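Local coordinates for beta-lactamase-like protein (Novosphingobium pentaromativorans US6-1, PDB 6AUF) that probably hydrolyses beta-lactam antibiotics, as a subclass B3-like metallo-beta-lactamase with two zinc ions bound at its active site, at residues G114-L119 and P156-A161. Numbering follows the deposited sequence. Where two conformers were deposited one is given.
Sequences GSIAEL and PPVHVA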
ATOM      1  N   GLY A 114       5.829   7.799   5.232  1.00 68.55           N
ATOM      2  CA  GLY A 114       6.464   8.978   5.797  1.00 74.30           C
ATOM      3  C   GLY A 114       6.788   8.885   7.278  1.00 76.52           C
ATOM      4  O   GLY A 114       7.723   9.540   7.752  1.00 82.52           O
ATOM      5  N   SER A 115       6.027   8.100   8.037  1.00 63.23           N
ATOM      6  CA  SER A 115       6.321   7.946   9.455  1.00 70.17           C
ATOM      7  C   SER A 115       6.558   6.486   9.817  1.00 70.47           C
ATOM      8  O   SER A 115       6.249   6.054  10.927  1.00 76.60           O
ATOM      9  CB  SER A 115       5.226   8.572  10.332  1.00 76.39           C
ATOM     10  OG  SER A 115       3.916   8.214   9.930  1.00 76.30           O
ATOM     11  N   ILE A 116       7.124   5.717   8.887  1.00 73.93           N
ATOM     12  CA  ILE A 116       7.618   4.384   9.223  1.00 77.61           C
ATOM     13  C   ILE A 116       8.550   4.464  10.426  1.00 75.49           C
ATOM     14  O   ILE A 116       8.476   3.647  11.353  1.00 66.33           O
ATOM     15  CB  ILE A 116       8.323   3.752   8.005  1.00 83.28           C
ATOM     16  CG1 ILE A 116       7.314   3.393   6.925  1.00 85.70           C
ATOM     17  CG2 ILE A 116       9.067   2.497   8.405  1.00 86.38           C
ATOM     18  CD1 ILE A 116       6.313   2.367   7.389  1.00 93.43           C
ATOM     19  N   ALA A 117       9.430   5.465  10.432  1.00 75.34           N
ATOM     20  CA  ALA A 117      10.442   5.569  11.475  1.00 76.32           C
ATOM     21  C   ALA A 117       9.796   5.763  12.841  1.00 88.06           C
ATOM     22  O   ALA A 117       9.960   4.935  13.743  1.00 97.02           O
ATOM     23  CB  ALA A 117      11.391   6.722  11.154  1.00 77.52           C
ATOM     24  N   GLU A 118       9.062   6.867  12.999  0.56 86.37           N
ATOM     25  CA  GLU A 118       8.367   7.139  14.254  0.56 84.35           C
ATOM     26  C   GLU A 118       7.424   5.999  14.618  0.56 84.39           C
ATOM     27  O   GLU A 118       7.288   5.644  15.795  0.56 84.51           O
ATOM     28  CB  GLU A 118       7.612   8.465  14.139  0.56 80.99           C
ATOM     29  CG  GLU A 118       6.669   8.759  15.275  0.56 86.53           C
ATOM     30  CD  GLU A 118       5.971  10.093  15.112  0.56 97.09           C
ATOM     31  OE1 GLU A 118       6.132  10.716  14.043  0.56112.96           O
ATOM     32  OE2 GLU A 118       5.268  10.519  16.054  0.56106.56           O
ATOM     33  N   LEU A 119       6.771   5.405  13.620  1.00 85.33           N
ATOM     34  CA  LEU A 119       5.894   4.273  13.883  1.00 88.25           C
ATOM     35  C   LEU A 119       6.670   3.080  14.417  1.00 89.84           C
ATOM     36  O   LEU A 119       6.137   2.295  15.206  1.00 93.06           O
ATOM     37  CB  LEU A 119       5.161   3.887  12.604  1.00 90.05           C
ATOM     38  CG  LEU A 119       3.772   3.324  12.821  1.00 88.28           C
ATOM     39  CD1 LEU A 119       3.009   4.310  13.672  1.00 88.03           C
ATOM     40  CD2 LEU A 119       3.098   3.110  11.475  1.00 84.30           C
ATOM     41  N   PRO A 156      11.809  10.541   6.850  1.00 85.56           N
ATOM     42  CA  PRO A 156      12.910  10.152   7.731  1.00 92.68           C
ATOM     43  C   PRO A 156      13.290   8.699   7.514  1.00 84.60           C
ATOM     44  O   PRO A 156      12.424   7.813   7.470  1.00 75.71           O
ATOM     45  CB  PRO A 156      12.347  10.389   9.139  1.00 87.69           C
ATOM     46  CG  PRO A 156      10.899  10.222   8.985  1.00 95.05           C
ATOM     47  CD  PRO A 156      10.537  10.654   7.580  1.00 95.16           C
ATOM     48  N   PRO A 157      14.582   8.423   7.384  1.00 83.20           N
ATOM     49  CA  PRO A 157      15.027   7.074   7.022  1.00 84.43           C
ATOM     50  C   PRO A 157      14.761   6.058   8.122  1.00 84.67           C
ATOM     51  O   PRO A 157      14.354   6.374   9.241  1.00 81.84           O
ATOM     52  CB  PRO A 157      16.531   7.247   6.782  1.00 82.57           C
ATOM     53  CG  PRO A 157      16.731   8.711   6.594  1.00 86.84           C
ATOM     54  CD  PRO A 157      15.695   9.380   7.428  1.00 86.49           C
ATOM     55  N   VAL A 158      15.028   4.800   7.762  1.00 80.30           N
ATOM     56  CA  VAL A 158      14.831   3.645   8.627  1.00 75.14           C
ATOM     57  C   VAL A 158      15.820   2.577   8.183  1.00 86.72           C
ATOM     58  O   VAL A 158      16.295   2.584   7.045  1.00 93.25           O
ATOM     59  CB  VAL A 158      13.381   3.121   8.537  1.00 68.86           C
ATOM     60  CG1 VAL A 158      13.352   1.771   7.861  1.00 67.34           C
ATOM     61  CG2 VAL A 158      12.745   3.053   9.909  1.00 77.00           C
ATOM     62  N   HIS A 159      16.141   1.647   9.085  1.00 80.60           N
ATOM     63  CA  HIS A 159      16.958   0.493   8.728  1.00 74.35           C
ATOM     64  C   HIS A 159      16.055  -0.689   8.400  1.00 83.68           C
ATOM     65  O   HIS A 159      15.151  -1.020   9.178  1.00 87.29           O
ATOM     66  CB  HIS A 159      17.926   0.104   9.840  1.00 73.51           C
ATOM     67  CG  HIS A 159      18.745  -1.108   9.518  1.00 93.42           C
ATOM     68  ND1 HIS A 159      19.440  -1.242   8.333  1.00 98.89           N
ATOM     69  CD2 HIS A 159      18.970  -2.246  10.215  1.00 99.15           C
ATOM     70  CE1 HIS A 159      20.057  -2.410   8.317  1.00100.06           C
ATOM     71  NE2 HIS A 159      19.790  -3.038   9.447  1.00100.42           N
ATOM     72  N   VAL A 160      16.307  -1.319   7.253  1.00 75.10           N
ATOM     73  CA  VAL A 160      15.558  -2.492   6.817  1.00 67.08           C
ATOM     74  C   VAL A 160      16.219  -3.729   7.416  1.00 80.90           C
ATOM     75  O   VAL A 160      17.351  -4.076   7.061  1.00 87.80           O
ATOM     76  CB  VAL A 160      15.494  -2.579   5.290  1.00 66.42           C
ATOM     77  CG1 VAL A 160      14.896  -3.907   4.863  1.00 69.59           C
ATOM     78  CG2 VAL A 160      14.671  -1.428   4.737  1.00 69.78           C
ATOM     79  N   ALA A 161      15.501  -4.400   8.321  1.00 80.85           N
ATOM     80  CA  ALA A 161      16.057  -5.537   9.048  1.00 83.83           C
ATOM     81  C   ALA A 161      16.075  -6.791   8.189  1.00 82.70           C
ATOM     82  O   ALA A 161      17.064  -7.532   8.179  1.00 86.51           O
ATOM     83  CB  ALA A 161      15.252  -5.784  10.322  1.00 89.91           C
TER
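Apolar side chains and backbone carbonyls share this contact, and no hydrogen bond joins the two segments. Val158 turns CG2 in toward the start of helix 116-121. Val158 CG2 lies 4.0 Å from Ile116 CG2 and 3.8 Å from Ala117 CA. The Ile116 and Val158 side chains cross at about a right angle. Ile116 CG2 stands anti to the backbone N. The CG1 branch leads away from residues 156-161, and both residues also touch Ile127 of strand 126-130. Ala117 CB points toward the prolines and lies 4.1 Å from Pro156 CG.

The fold is that of the metallo-beta-lactamase superfamily. Helix 116-121 comes two residues after helix 110-113, which carries the zinc ligands Asp111 and His112. Residues 156-161 are the end of the loop between helix 131-139 and strand 162-164, an outermost strand of the seven-stranded mixed sheet.

Backbone carbonyls meet carbon atoms in the remaining contacts. Pro157 O lies 3.5 Å from Ala117 CB. Gly114 O lies 3.0 Å from Pro156 CD and also meets CG of the same ring. Away from this loop, Ser115 OG is hydrogen-bonded to Pro79 O, and Ser115 N to Ser77 OG.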